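Local structure of Low molecular weight phosphotyrosine protein phosphatase (Vibrio cholerae, 6U1P) at residues Glu23-Asp28 / Gln58-Tyr63; Ser7-Cys12 / Gln77-Glu82; Ala42-Thr47 / Arg91-Asp96. The protein probably acts as a protein tyrosine phosphatase of the low molecular weight family, removing phosphate from phosphotyrosine. All coordinates share one frame; numbering follows the deposited sequence.

Contact 1: residues Glu23-Asp28 / Gln58-Tyr63; sequences EIILRD and QALQDY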
ATOM      1  N   GLU B  23      -0.484  -1.733 -19.271  1.00 40.49           N
ATOM      2  CA  GLU B  23      -1.207  -1.074 -20.362  1.00 46.69           C
ATOM      3  C   GLU B  23      -0.600   0.286 -20.672  1.00 45.02           C
ATOM      4  O   GLU B  23      -0.293   0.599 -21.829  1.00 47.46           O
ATOM      5  CB  GLU B  23      -2.686  -0.901 -19.987  1.00 49.82           C
ATOM      6  CG  GLU B  23      -3.496  -0.089 -21.017  1.00 52.45           C
ATOM      7  CD  GLU B  23      -4.967   0.104 -20.634  1.00 51.58           C
ATOM      8  OE1 GLU B  23      -5.387  -0.409 -19.578  1.00 46.17           O
ATOM      9  OE2 GLU B  23      -5.704   0.773 -21.393  1.00 50.67           O
ATOM     10  N   ILE B  24      -0.382   1.089 -19.631  1.00 43.90           N
ATOM     11  CA  ILE B  24       0.140   2.433 -19.819  1.00 39.49           C
ATOM     12  C   ILE B  24       1.542   2.378 -20.385  1.00 45.87           C
ATOM     13  O   ILE B  24       1.885   3.124 -21.316  1.00 41.61           O
ATOM     14  CB  ILE B  24       0.095   3.178 -18.476  1.00 38.39           C
ATOM     15  CG1 ILE B  24      -1.357   3.506 -18.123  1.00 49.42           C
ATOM     16  CG2 ILE B  24       0.953   4.438 -18.512  1.00 38.87           C
ATOM     17  CD1 ILE B  24      -1.616   3.476 -16.614  1.00 49.74           C
ATOM     18  N   ILE B  25       2.367   1.470 -19.858  1.00 47.95           N
ATOM     19  CA  ILE B  25       3.748   1.362 -20.319  1.00 40.89           C
ATOM     20  C   ILE B  25       3.802   0.823 -21.745  1.00 42.65           C
ATOM     21  O   ILE B  25       4.525   1.361 -22.591  1.00 50.05           O
ATOM     22  CB  ILE B  25       4.575   0.512 -19.338  1.00 43.80           C
ATOM     23  CG1 ILE B  25       4.639   1.238 -17.977  1.00 43.65           C
ATOM     24  CG2 ILE B  25       5.979   0.268 -19.901  1.00 45.22           C
ATOM     25  CD1 ILE B  25       5.286   0.456 -16.846  1.00 45.00           C
ATOM     26  N   LEU B  26       3.021  -0.224 -22.041  1.00 42.81           N
ATOM     27  CA  LEU B  26       2.978  -0.743 -23.404  1.00 59.02           C
ATOM     28  C   LEU B  26       2.517   0.329 -24.381  1.00 56.55           C
ATOM     29  O   LEU B  26       3.161   0.564 -25.410  1.00 62.14           O
ATOM     30  CB  LEU B  26       2.059  -1.964 -23.489  1.00 55.26           C
ATOM     31  CG  LEU B  26       2.731  -3.237 -23.002  1.00 56.87           C
ATOM     32  CD1 LEU B  26       1.722  -4.362 -22.862  1.00 54.20           C
ATOM     33  CD2 LEU B  26       3.844  -3.635 -23.962  1.00 54.85           C
ATOM     34  N   ARG B  27       1.417   1.016 -24.053  1.00 52.67           N
ATOM     35  CA  ARG B  27       0.887   2.035 -24.953  1.00 52.50           C
ATOM     36  C   ARG B  27       1.960   3.052 -25.326  1.00 54.94           C
ATOM     37  O   ARG B  27       2.129   3.390 -26.503  1.00 60.42           O
ATOM     38  CB  ARG B  27      -0.308   2.729 -24.302  1.00 50.27           C
ATOM     39  CG  ARG B  27      -0.836   3.903 -25.120  1.00 56.47           C
ATOM     40  CD  ARG B  27      -2.163   4.419 -24.564  1.00 49.39           C
ATOM     41  NE  ARG B  27      -3.182   3.373 -24.647  1.00 48.65           N
ATOM     42  CZ  ARG B  27      -3.836   2.873 -23.600  1.00 44.77           C
ATOM     43  NH1 ARG B  27      -3.588   3.329 -22.365  1.00 43.02           N
ATOM     44  NH2 ARG B  27      -4.720   1.904 -23.791  1.00 45.22           N
ATOM     45  N   ASP B  28       2.729   3.497 -24.340  1.00 55.14           N
ATOM     46  CA  ASP B  28       3.780   4.482 -24.568  1.00 51.45           C
ATOM     47  C   ASP B  28       4.864   3.935 -25.489  1.00 61.19           C
ATOM     48  O   ASP B  28       5.283   4.599 -26.452  1.00 57.57           O
ATOM     49  CB  ASP B  28       4.364   4.889 -23.216  1.00 51.32           C
ATOM     50  CG  ASP B  28       5.524   5.840 -23.341  1.00 60.67           C
ATOM     51  OD1 ASP B  28       6.611   5.420 -23.781  1.00 65.09           O
ATOM     52  OD2 ASP B  28       5.351   7.011 -22.963  1.00 63.82           O
ATOM     53  N   GLN B  58       1.074   6.726  -9.262  1.00 40.43           N
ATOM     54  CA  GLN B  58       2.190   7.584  -8.865  1.00 52.70           C
ATOM     55  C   GLN B  58       3.525   6.954  -9.238  1.00 52.30           C
ATOM     56  O   GLN B  58       4.450   7.657  -9.660  1.00 56.58           O
ATOM     57  CB  GLN B  58       2.138   7.886  -7.367  1.00 57.03           C
ATOM     58  CG  GLN B  58       3.411   8.598  -6.821  1.00 70.39           C
ATOM     59  CD  GLN B  58       3.520  10.088  -7.208  1.00 74.35           C
ATOM     60  OE1 GLN B  58       4.393  10.479  -7.992  1.00 70.42           O
ATOM     61  NE2 GLN B  58       2.638  10.919  -6.645  1.00 79.39           N
ATOM     62  N   ALA B  59       3.640   5.630  -9.110  1.00 47.39           N
ATOM     63  CA  ALA B  59       4.869   4.976  -9.537  1.00 48.95           C
ATOM     64  C   ALA B  59       5.093   5.158 -11.042  1.00 47.25           C
ATOM     65  O   ALA B  59       6.214   5.425 -11.476  1.00 46.89           O
ATOM     66  CB  ALA B  59       4.838   3.496  -9.134  1.00 44.47           C
ATOM     67  N   LEU B  60       4.027   5.123 -11.844  1.00 44.91           N
ATOM     68  CA  LEU B  60       4.199   5.391 -13.272  1.00 42.02           C
ATOM     69  C   LEU B  60       4.687   6.815 -13.512  1.00 44.04           C
ATOM     70  O   LEU B  60       5.561   7.050 -14.357  1.00 42.38           O
ATOM     71  CB  LEU B  60       2.897   5.152 -14.032  1.00 39.53           C
ATOM     72  CG  LEU B  60       2.442   3.695 -14.140  1.00 40.51           C
ATOM     73  CD1 LEU B  60       1.039   3.625 -14.659  1.00 35.46           C
ATOM     74  CD2 LEU B  60       3.326   2.878 -15.054  1.00 39.87           C
ATOM     75  N   GLN B  61       4.120   7.784 -12.789  1.00 41.55           N
ATOM     76  CA  GLN B  61       4.585   9.154 -12.932  1.00 48.33           C
ATOM     77  C   GLN B  61       6.051   9.282 -12.532  1.00 51.02           C
ATOM     78  O   GLN B  61       6.827   9.961 -13.211  1.00 49.87           O
ATOM     79  CB  GLN B  61       3.712  10.087 -12.094  1.00 50.25           C
ATOM     80  CG  GLN B  61       2.272  10.153 -12.589  1.00 54.05           C
ATOM     81  CD  GLN B  61       1.394  11.039 -11.716  1.00 63.73           C
ATOM     82  OE1 GLN B  61       1.317  10.859 -10.499  1.00 66.80           O
ATOM     83  NE2 GLN B  61       0.739  12.012 -12.341  1.00 68.79           N
ATOM     84  N   ASP B  62       6.455   8.621 -11.444  1.00 48.79           N
ATOM     85  CA  ASP B  62       7.841   8.730 -11.006  1.00 50.46           C
ATOM     86  C   ASP B  62       8.803   8.330 -12.113  1.00 52.48           C
ATOM     87  O   ASP B  62       9.876   8.927 -12.241  1.00 55.19           O
ATOM     88  CB  ASP B  62       8.068   7.871  -9.765  1.00 52.95           C
ATOM     89  CG  ASP B  62       7.410   8.458  -8.530  1.00 56.95           C
ATOM     90  OD1 ASP B  62       7.182   9.690  -8.506  1.00 59.19           O
ATOM     91  OD2 ASP B  62       7.101   7.686  -7.598  1.00 56.21           O
ATOM     92  N   TYR B  63       8.401   7.396 -12.977  1.00 47.07           N
ATOM     93  CA  TYR B  63       9.252   6.926 -14.062  1.00 53.94           C
ATOM     94  C   TYR B  63       8.948   7.611 -15.389  1.00 40.79           C
ATOM     95  O   TYR B  63       9.370   7.122 -16.434  1.00 52.08           O
ATOM     96  CB  TYR B  63       9.146   5.407 -14.205  1.00 51.38           C
ATOM     97  CG  TYR B  63       9.897   4.694 -13.113  1.00 54.38           C
ATOM     98  CD1 TYR B  63      11.276   4.843 -12.983  1.00 57.08           C
ATOM     99  CD2 TYR B  63       9.230   3.914 -12.181  1.00 60.97           C
ATOM    100  CE1 TYR B  63      11.982   4.212 -11.953  1.00 60.90           C
ATOM    101  CE2 TYR B  63       9.920   3.280 -11.155  1.00 67.28           C
ATOM    102  CZ  TYR B  63      11.296   3.435 -11.048  1.00 67.19           C
ATOM    103  OH  TYR B  63      11.963   2.803 -10.032  1.00 72.72           O
TER

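Contact 2: residues Ser7-Cys12 / Gln77-Glu82; sequences SVLVVC and QQDFIE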
ATOM      1  N   SER B   7      -4.344  -6.366 -31.401  1.00 73.45           N
ATOM      2  CA  SER B   7      -5.054  -6.155 -30.150  1.00 69.29           C
ATOM      3  C   SER B   7      -4.413  -7.005 -29.059  1.00 70.23           C
ATOM      4  O   SER B   7      -4.259  -8.222 -29.216  1.00 58.86           O
ATOM      5  CB  SER B   7      -6.536  -6.499 -30.304  1.00 70.66           C
ATOM      6  OG  SER B   7      -7.262  -6.151 -29.134  1.00 66.64           O
ATOM      7  N   VAL B   8      -4.010  -6.352 -27.969  1.00 60.67           N
ATOM      8  CA  VAL B   8      -3.311  -6.996 -26.865  1.00 60.31           C
ATOM      9  C   VAL B   8      -4.080  -6.699 -25.585  1.00 55.63           C
ATOM     10  O   VAL B   8      -4.431  -5.544 -25.322  1.00 56.72           O
ATOM     11  CB  VAL B   8      -1.851  -6.499 -26.770  1.00 61.74           C
ATOM     12  CG1 VAL B   8      -1.244  -6.795 -25.416  1.00 52.64           C
ATOM     13  CG2 VAL B   8      -1.021  -7.117 -27.864  1.00 64.97           C
ATOM     14  N   LEU B   9      -4.324  -7.725 -24.783  1.00 56.93           N
ATOM     15  CA  LEU B   9      -4.949  -7.553 -23.481  1.00 55.46           C
ATOM     16  C   LEU B   9      -3.991  -8.029 -22.390  1.00 56.23           C
ATOM     17  O   LEU B   9      -3.330  -9.060 -22.547  1.00 59.03           O
ATOM     18  CB  LEU B   9      -6.266  -8.315 -23.443  1.00 55.78           C
ATOM     19  CG  LEU B   9      -6.967  -8.379 -22.094  1.00 54.00           C
ATOM     20  CD1 LEU B   9      -7.448  -7.006 -21.677  1.00 49.81           C
ATOM     21  CD2 LEU B   9      -8.112  -9.393 -22.178  1.00 59.04           C
ATOM     22  N   VAL B  10      -3.892  -7.266 -21.297  1.00 57.56           N
ATOM     23  CA  VAL B  10      -3.061  -7.615 -20.141  1.00 57.81           C
ATOM     24  C   VAL B  10      -3.960  -7.761 -18.914  1.00 56.99           C
ATOM     25  O   VAL B  10      -4.863  -6.946 -18.691  1.00 52.76           O
ATOM     26  CB  VAL B  10      -1.951  -6.566 -19.868  1.00 55.81           C
ATOM     27  CG1 VAL B  10      -0.853  -6.628 -20.908  1.00 51.31           C
ATOM     28  CG2 VAL B  10      -2.522  -5.169 -19.867  1.00 63.96           C
ATOM     29  N   VAL B  11      -3.704  -8.788 -18.106  1.00 56.61           N
ATOM     30  CA  VAL B  11      -4.643  -9.217 -17.078  1.00 56.97           C
ATOM     31  C   VAL B  11      -3.896  -9.506 -15.789  1.00 60.61           C
ATOM     32  O   VAL B  11      -2.915 -10.260 -15.783  1.00 65.34           O
ATOM     33  CB  VAL B  11      -5.415 -10.478 -17.515  1.00 62.66           C
ATOM     34  CG1 VAL B  11      -6.292 -11.004 -16.371  1.00 55.98           C
ATOM     35  CG2 VAL B  11      -6.235 -10.213 -18.759  1.00 56.15           C
ATOM     36  N   CYS B  12      -4.349  -8.897 -14.702  1.00 56.32           N
ATOM     37  CA  CYS B  12      -3.934  -9.306 -13.366  1.00 58.53           C
ATOM     38  C   CYS B  12      -5.180  -9.688 -12.563  1.00 58.92           C
ATOM     39  O   CYS B  12      -6.216  -9.916 -13.180  1.00 60.54           O
ATOM     40  CB  CYS B  12      -3.036  -8.224 -12.774  1.00 56.58           C
ATOM     41  SG  CYS B  12      -3.851  -6.610 -12.457  1.00 51.83           S
ATOM     42  N   GLN B  77     -15.878 -12.992 -22.240  1.00 76.97           N
ATOM     43  CA  GLN B  77     -15.684 -14.040 -23.239  1.00 78.80           C
ATOM     44  C   GLN B  77     -15.256 -13.455 -24.581  1.00 79.88           C
ATOM     45  O   GLN B  77     -14.386 -14.018 -25.260  1.00 75.49           O
ATOM     46  CB  GLN B  77     -16.962 -14.865 -23.383  1.00 84.85           C
ATOM     47  CG  GLN B  77     -17.096 -15.969 -22.348  1.00 85.44           C
ATOM     48  CD  GLN B  77     -15.914 -16.920 -22.380  1.00 88.04           C
ATOM     49  OE1 GLN B  77     -15.460 -17.327 -23.454  1.00 89.72           O
ATOM     50  NE2 GLN B  77     -15.400 -17.271 -21.204  1.00 86.43           N
ATOM     51  N   GLN B  78     -15.821 -12.300 -24.954  1.00 82.17           N
ATOM     52  CA  GLN B  78     -15.436 -11.634 -26.195  1.00 85.73           C
ATOM     53  C   GLN B  78     -13.960 -11.257 -26.216  1.00 81.76           C
ATOM     54  O   GLN B  78     -13.364 -11.143 -27.295  1.00 81.62           O
ATOM     55  CB  GLN B  78     -16.297 -10.392 -26.416  1.00 89.48           C
ATOM     56  CG  GLN B  78     -16.373  -9.952 -27.869  1.00 95.79           C
ATOM     57  CD  GLN B  78     -17.088 -10.961 -28.747  1.00102.23           C
ATOM     58  OE1 GLN B  78     -17.720 -11.891 -28.256  1.00106.74           O
ATOM     59  NE2 GLN B  78     -16.987 -10.781 -30.056  1.00105.25           N
ATOM     60  N   ASP B  79     -13.357 -11.045 -25.043  1.00 78.11           N
ATOM     61  CA  ASP B  79     -11.938 -10.714 -24.984  1.00 69.54           C
ATOM     62  C   ASP B  79     -11.082 -11.830 -25.583  1.00 71.91           C
ATOM     63  O   ASP B  79     -10.075 -11.555 -26.252  1.00 70.66           O
ATOM     64  CB  ASP B  79     -11.520 -10.429 -23.538  1.00 66.43           C
ATOM     65  CG  ASP B  79     -12.031  -9.078 -23.025  1.00 67.94           C
ATOM     66  OD1 ASP B  79     -12.110  -8.108 -23.810  1.00 67.63           O
ATOM     67  OD2 ASP B  79     -12.359  -8.989 -21.826  1.00 69.72           O
ATOM     68  N   PHE B  80     -11.453 -13.095 -25.343  1.00 63.43           N
ATOM     69  CA  PHE B  80     -10.688 -14.214 -25.899  1.00 78.27           C
ATOM     70  C   PHE B  80     -10.795 -14.289 -27.420  1.00 76.85           C
ATOM     71  O   PHE B  80      -9.886 -14.808 -28.079  1.00 74.27           O
ATOM     72  CB  PHE B  80     -11.157 -15.535 -25.292  1.00 78.95           C
ATOM     73  CG  PHE B  80     -11.007 -15.601 -23.797  1.00 75.15           C
ATOM     74  CD1 PHE B  80      -9.752 -15.515 -23.212  1.00 69.38           C
ATOM     75  CD2 PHE B  80     -12.117 -15.758 -22.980  1.00 74.54           C
ATOM     76  CE1 PHE B  80      -9.608 -15.576 -21.834  1.00 65.39           C
ATOM     77  CE2 PHE B  80     -11.984 -15.817 -21.608  1.00 72.12           C
ATOM     78  CZ  PHE B  80     -10.727 -15.720 -21.031  1.00 70.22           C
ATOM     79  N   ILE B  81     -11.879 -13.778 -27.993  1.00 76.45           N
ATOM     80  CA  ILE B  81     -12.033 -13.768 -29.440  1.00 86.19           C
ATOM     81  C   ILE B  81     -11.445 -12.505 -30.048  1.00 91.27           C
ATOM     82  O   ILE B  81     -10.685 -12.566 -31.020  1.00 94.07           O
ATOM     83  CB  ILE B  81     -13.525 -13.907 -29.811  1.00 90.10           C
ATOM     84  CG1 ILE B  81     -14.157 -15.110 -29.097  1.00 88.64           C
ATOM     85  CG2 ILE B  81     -13.688 -13.995 -31.318  1.00 93.54           C
ATOM     86  CD1 ILE B  81     -15.650 -14.986 -28.909  1.00 89.35           C
ATOM     87  N   GLU B  82     -11.759 -11.349 -29.458  1.00 89.83           N
ATOM     88  CA  GLU B  82     -11.429 -10.079 -30.096  1.00 92.08           C
ATOM     89  C   GLU B  82      -9.937  -9.777 -30.041  1.00 88.31           C
ATOM     90  O   GLU B  82      -9.410  -9.113 -30.945  1.00 91.96           O
ATOM     91  CB  GLU B  82     -12.235  -8.950 -29.451  1.00 98.54           C
ATOM     92  CG  GLU B  82     -12.132  -7.605 -30.169  1.00106.71           C
ATOM     93  CD  GLU B  82     -13.316  -7.323 -31.100  1.00117.25           C
ATOM     94  OE1 GLU B  82     -14.348  -8.024 -31.007  1.00120.53           O
ATOM     95  OE2 GLU B  82     -13.211  -6.387 -31.924  1.00120.04           O
TER

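Contact 3: residues Ala42-Thr47 / Arg91-Asp96; sequences AGTLKT and RTNLAD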
ATOM      1  N   ALA B  42      -7.400  -5.813 -17.951  1.00 47.33           N
ATOM      2  CA  ALA B  42      -8.595  -6.328 -17.291  1.00 49.85           C
ATOM      3  C   ALA B  42      -8.164  -7.200 -16.119  1.00 52.58           C
ATOM      4  O   ALA B  42      -7.013  -7.646 -16.043  1.00 49.57           O
ATOM      5  CB  ALA B  42      -9.487  -7.117 -18.263  1.00 46.53           C
ATOM      6  N   GLY B  43      -9.108  -7.458 -15.218  1.00 54.67           N
ATOM      7  CA  GLY B  43      -8.868  -8.296 -14.055  1.00 55.88           C
ATOM      8  C   GLY B  43      -9.687  -9.571 -14.148  1.00 59.87           C
ATOM      9  O   GLY B  43     -10.715  -9.614 -14.832  1.00 61.38           O
ATOM     10  N   THR B  44      -9.197 -10.638 -13.512  1.00 62.77           N
ATOM     11  CA  THR B  44      -9.989 -11.858 -13.481  1.00 64.62           C
ATOM     12  C   THR B  44     -11.183 -11.726 -12.538  1.00 66.60           C
ATOM     13  O   THR B  44     -12.213 -12.364 -12.764  1.00 72.83           O
ATOM     14  CB  THR B  44      -9.118 -13.070 -13.106  1.00 64.88           C
ATOM     15  OG1 THR B  44      -8.380 -12.811 -11.905  1.00 63.23           O
ATOM     16  CG2 THR B  44      -8.140 -13.422 -14.234  1.00 55.67           C
ATOM     17  N   LEU B  45     -11.085 -10.897 -11.501  1.00 66.34           N
ATOM     18  CA  LEU B  45     -12.098 -10.846 -10.452  1.00 73.68           C
ATOM     19  C   LEU B  45     -12.811  -9.499 -10.452  1.00 77.92           C
ATOM     20  O   LEU B  45     -12.173  -8.451 -10.584  1.00 75.12           O
ATOM     21  CB  LEU B  45     -11.470 -11.152  -9.093  1.00 78.83           C
ATOM     22  CG  LEU B  45     -12.340 -11.371  -7.851  1.00 83.90           C
ATOM     23  CD1 LEU B  45     -12.781 -10.080  -7.162  1.00 84.47           C
ATOM     24  CD2 LEU B  45     -13.573 -12.191  -8.257  1.00 84.79           C
ATOM     25  N   LYS B  46     -14.141  -9.539 -10.335  1.00 88.46           N
ATOM     26  CA  LYS B  46     -14.977  -8.346 -10.247  1.00 97.10           C
ATOM     27  C   LYS B  46     -14.666  -7.585  -8.966  1.00102.41           C
ATOM     28  O   LYS B  46     -15.060  -8.004  -7.873  1.00113.79           O
ATOM     29  CB  LYS B  46     -16.467  -8.732 -10.288  1.00104.56           C
ATOM     30  CG  LYS B  46     -17.456  -7.613  -9.969  1.00106.75           C
ATOM     31  CD  LYS B  46     -18.532  -8.101  -8.988  1.00111.28           C
ATOM     32  CE  LYS B  46     -19.809  -7.263  -9.074  1.00114.57           C
ATOM     33  NZ  LYS B  46     -20.738  -7.391  -7.898  1.00117.80           N
ATOM     34  N   THR B  47     -14.019  -6.434  -9.088  1.00 93.40           N
ATOM     35  CA  THR B  47     -13.806  -5.568  -7.941  1.00 90.03           C
ATOM     36  C   THR B  47     -14.864  -4.475  -7.923  1.00 84.96           C
ATOM     37  O   THR B  47     -15.592  -4.263  -8.896  1.00 83.57           O
ATOM     38  CB  THR B  47     -12.409  -4.935  -7.987  1.00 91.09           C
ATOM     39  OG1 THR B  47     -12.190  -4.157  -6.803  1.00 96.00           O
ATOM     40  CG2 THR B  47     -12.273  -4.020  -9.196  1.00 83.92           C
ATOM     41  N   ARG B  91       1.194 -16.721 -12.372  1.00 70.25           N
ATOM     42  CA  ARG B  91       0.681 -18.025 -12.777  1.00 78.95           C
ATOM     43  C   ARG B  91      -0.780 -18.194 -12.387  1.00 78.91           C
ATOM     44  O   ARG B  91      -1.577 -18.747 -13.157  1.00 78.61           O
ATOM     45  CB  ARG B  91       1.536 -19.132 -12.169  1.00 81.84           C
ATOM     46  CG  ARG B  91       2.843 -19.310 -12.895  1.00 82.73           C
ATOM     47  CD  ARG B  91       3.733 -20.345 -12.230  1.00 82.39           C
ATOM     48  NE  ARG B  91       5.085 -20.253 -12.764  1.00 95.05           N
ATOM     49  CZ  ARG B  91       5.428 -20.564 -14.012  1.00 96.47           C
ATOM     50  NH1 ARG B  91       4.517 -21.001 -14.871  1.00 97.17           N
ATOM     51  NH2 ARG B  91       6.690 -20.441 -14.404  1.00 97.66           N
ATOM     52  N   THR B  92      -1.158 -17.681 -11.215  1.00 71.21           N
ATOM     53  CA  THR B  92      -2.551 -17.748 -10.796  1.00 81.90           C
ATOM     54  C   THR B  92      -3.459 -17.060 -11.812  1.00 82.29           C
ATOM     55  O   THR B  92      -4.554 -17.553 -12.114  1.00 85.62           O
ATOM     56  CB  THR B  92      -2.698 -17.116  -9.410  1.00 79.80           C
ATOM     57  OG1 THR B  92      -1.791 -17.756  -8.499  1.00 78.29           O
ATOM     58  CG2 THR B  92      -4.134 -17.245  -8.897  1.00 82.57           C
ATOM     59  N   ASN B  93      -3.006 -15.936 -12.375  1.00 75.55           N
ATOM     60  CA  ASN B  93      -3.777 -15.273 -13.420  1.00 70.81           C
ATOM     61  C   ASN B  93      -3.869 -16.147 -14.667  1.00 73.64           C
ATOM     62  O   ASN B  93      -4.946 -16.303 -15.258  1.00 67.18           O
ATOM     63  CB  ASN B  93      -3.136 -13.927 -13.763  1.00 68.36           C
ATOM     64  CG  ASN B  93      -3.095 -12.977 -12.579  1.00 70.53           C
ATOM     65  OD1 ASN B  93      -2.075 -12.333 -12.321  1.00 66.74           O
ATOM     66  ND2 ASN B  93      -4.212 -12.879 -11.858  1.00 72.27           N
ATOM     67  N   LEU B  94      -2.739 -16.724 -15.079  1.00 69.69           N
ATOM     68  CA  LEU B  94      -2.715 -17.551 -16.273  1.00 75.61           C
ATOM     69  C   LEU B  94      -3.621 -18.762 -16.127  1.00 81.90           C
ATOM     70  O   LEU B  94      -4.245 -19.188 -17.105  1.00 81.43           O
ATOM     71  CB  LEU B  94      -1.282 -17.988 -16.573  1.00 76.37           C
ATOM     72  CG  LEU B  94      -1.080 -18.859 -17.811  1.00 75.38           C
ATOM     73  CD1 LEU B  94      -1.256 -18.037 -19.075  1.00 73.81           C
ATOM     74  CD2 LEU B  94       0.292 -19.487 -17.761  1.00 77.82           C
ATOM     75  N   ALA B  95      -3.716 -19.312 -14.915  1.00 84.37           N
ATOM     76  CA  ALA B  95      -4.572 -20.470 -14.684  1.00 89.45           C
ATOM     77  C   ALA B  95      -6.045 -20.103 -14.796  1.00 86.92           C
ATOM     78  O   ALA B  95      -6.824 -20.813 -15.443  1.00 85.81           O
ATOM     79  CB  ALA B  95      -4.273 -21.072 -13.312  1.00 92.01           C
ATOM     80  N   ASP B  96      -6.448 -18.994 -14.174  1.00 83.75           N
ATOM     81  CA  ASP B  96      -7.860 -18.629 -14.187  1.00 87.62           C
ATOM     82  C   ASP B  96      -8.350 -18.263 -15.586  1.00 87.35           C
ATOM     83  O   ASP B  96      -9.509 -18.538 -15.922  1.00 91.32           O
ATOM     84  CB  ASP B  96      -8.103 -17.500 -13.192  1.00 88.26           C
ATOM     85  CG  ASP B  96      -7.717 -17.893 -11.781  1.00 92.53           C
ATOM     86  OD1 ASP B  96      -7.605 -19.115 -11.526  1.00 96.34           O
ATOM     87  OD2 ASP B  96      -7.517 -16.994 -10.934  1.00 90.71           O
TER

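Contact 1: residues Glu23-Asp28 / Gln58-Tyr63
With its CG lying beside the backbone N and opposite the carbonyl carbon (chi1 -69°), L60 extends from helix 54-62 as a fork, each methyl meeting a different isoleucine of helix 18-32. CG1 of I24 and I25 takes the same place, and chi2 then brings each CD1 up to the fork. One prong goes to I24, where L60 CD1 lies 3.3 Å from I24 CD1 and 3.9 Å from I24 CG2. The first value is shorter than ordinary carbon contact, and the I24 chi2 of 147° departs from a staggered value, both consistent with tight packing at this end. The other prong is more relaxed: L60 CD2 is 3.6 Å from I25 CD1 and equally far from I25 CG1. Both isoleucines meet the leucine at a slant. This is apolar helix-helix packing in which L60 sits between neighbouring isoleucines, three buried side chains joining segments whose nearest CA atoms, those of I25 and L60, are 8.1 Å apart. On another side of helix 18-32 a salt bridge spans one turn: R27 NH2 reaches E23 OE2 at 2.8 Å, in the guanidinium plane and on the carboxylate's anti lone pair. S41 and N70 also bind E23. V69 and Y65 pack around I24 and I25, A145 of the second subunit touches I25, and L26 turns to V39, so helix 18-32, which follows strand 6-12, packs against strand 37-43 as well as helix 54-62.

Contact 2: residues Ser7-Cys12 / Gln77-Glu82
L9 and D79 make the main van der Waals contact between strand 6-12 and helix 77-82. L9 CD2 approaches D79 CB to 3.8 Å and stands 4.0 Å from D79 CG, so one leucine methyl rests against the root of the aspartate rather than its oxygens. The two side chains meet nearly at a right angle. A chi1 of 173° turns CG of L9 away from its own N, and CD2 then faces D79; the nearest CA atoms here, those of L9 and D79, are 7.8 Å apart. Two residues earlier on the strand, S7 CB packs against the backbone carbonyl of E82, with 3.9 Å between S7 CB and E82 O. S7 and L9 thus share one side of the strand, while V8 and V10 serve the other. This alternation belongs to the three-layer alpha/beta arrangement of the family, a parallel sheet with helices on both faces.

Hydrogen bonding runs around the interface instead of across it. H83, the residue after E82, bonds S7 OG through ND1 and, weakly, D79 OD1 through NE2, so the end of the helical segment is tied to the strand. D79 OD2 accepts from the backbone N of T76, and D79 OD1 also binds a glycerol, probably from the crystallisation liquor. Within the helix, E82 N donates to Q78 O at 2.7 Å.

Chemically, the contact pairs an apolar methyl with the aliphatic part of an acidic residue whose oxygens have partners of their own; the carboxylate could slightly polarise the imidazole of H83, whose other nitrogen is engaged by the strand.

Contact 3: residues Ala42-Thr47 / Arg91-Asp96
T44 lies over the first two turns of helix 91-100, its side chain crossing that of N93 at about a right angle and its methyl facing D96. The site lies at the carboxyl end of the parallel sheet, beside the P-loop of the low molecular weight phosphatases, the CX5R signature running from C12, the predicted nucleophile, to the predicted active-site residue R18. A chi1 of 52° in T44 places OG1 between the backbone N and the carbonyl carbon and sends CG2 toward the helix, where it comes within 4.2 Å of D96 CB. This light apolar touch and the crossing with N93 bury 112 Å² in all, with CA atoms of T44 and N93 7.1 Å apart. No hydrogen bond joins the two segments directly; T13, the residue after C12, serves both, its backbone O making a weak bond with T44 OG1 and its OG1 pairing with N93 ND2. The N93 side chain lies beside the loop, about 4 Å from those of both C12 and R18, which makes it a second-shell neighbour of the predicted catalytic residues. T44 O also bonds Q74 NE2, in addition to the backbone bonds that A42, G43 and T44 make. T44 OG1 and N93 ND2 stand 4.2 Å apart.

How the contacts relate
Contacts 2 and 3 adjoin, their centres 12 Å apart, because strands 6-12 and 37-43 are neighbours in the parallel sheet: probable hydrogen bonds run from A42 N to V10 O (2.9 Å) and from T44 N to C12 O (3.1 Å). N93 ND2 of contact 3 also packs 3.4 Å from C12 C, the end of contact 2 that carries the predicted nucleophile. Contact 1 is more remote, about 20 Å from the centre of either, yet L26 CD1 reaches V10 CG1 at 3.9 Å across the opposite face of strand 6-12. Contact 3 thus borders the predicted active site, whereas the I25 side chain of contact 1 stays about 10 Å from that of R18.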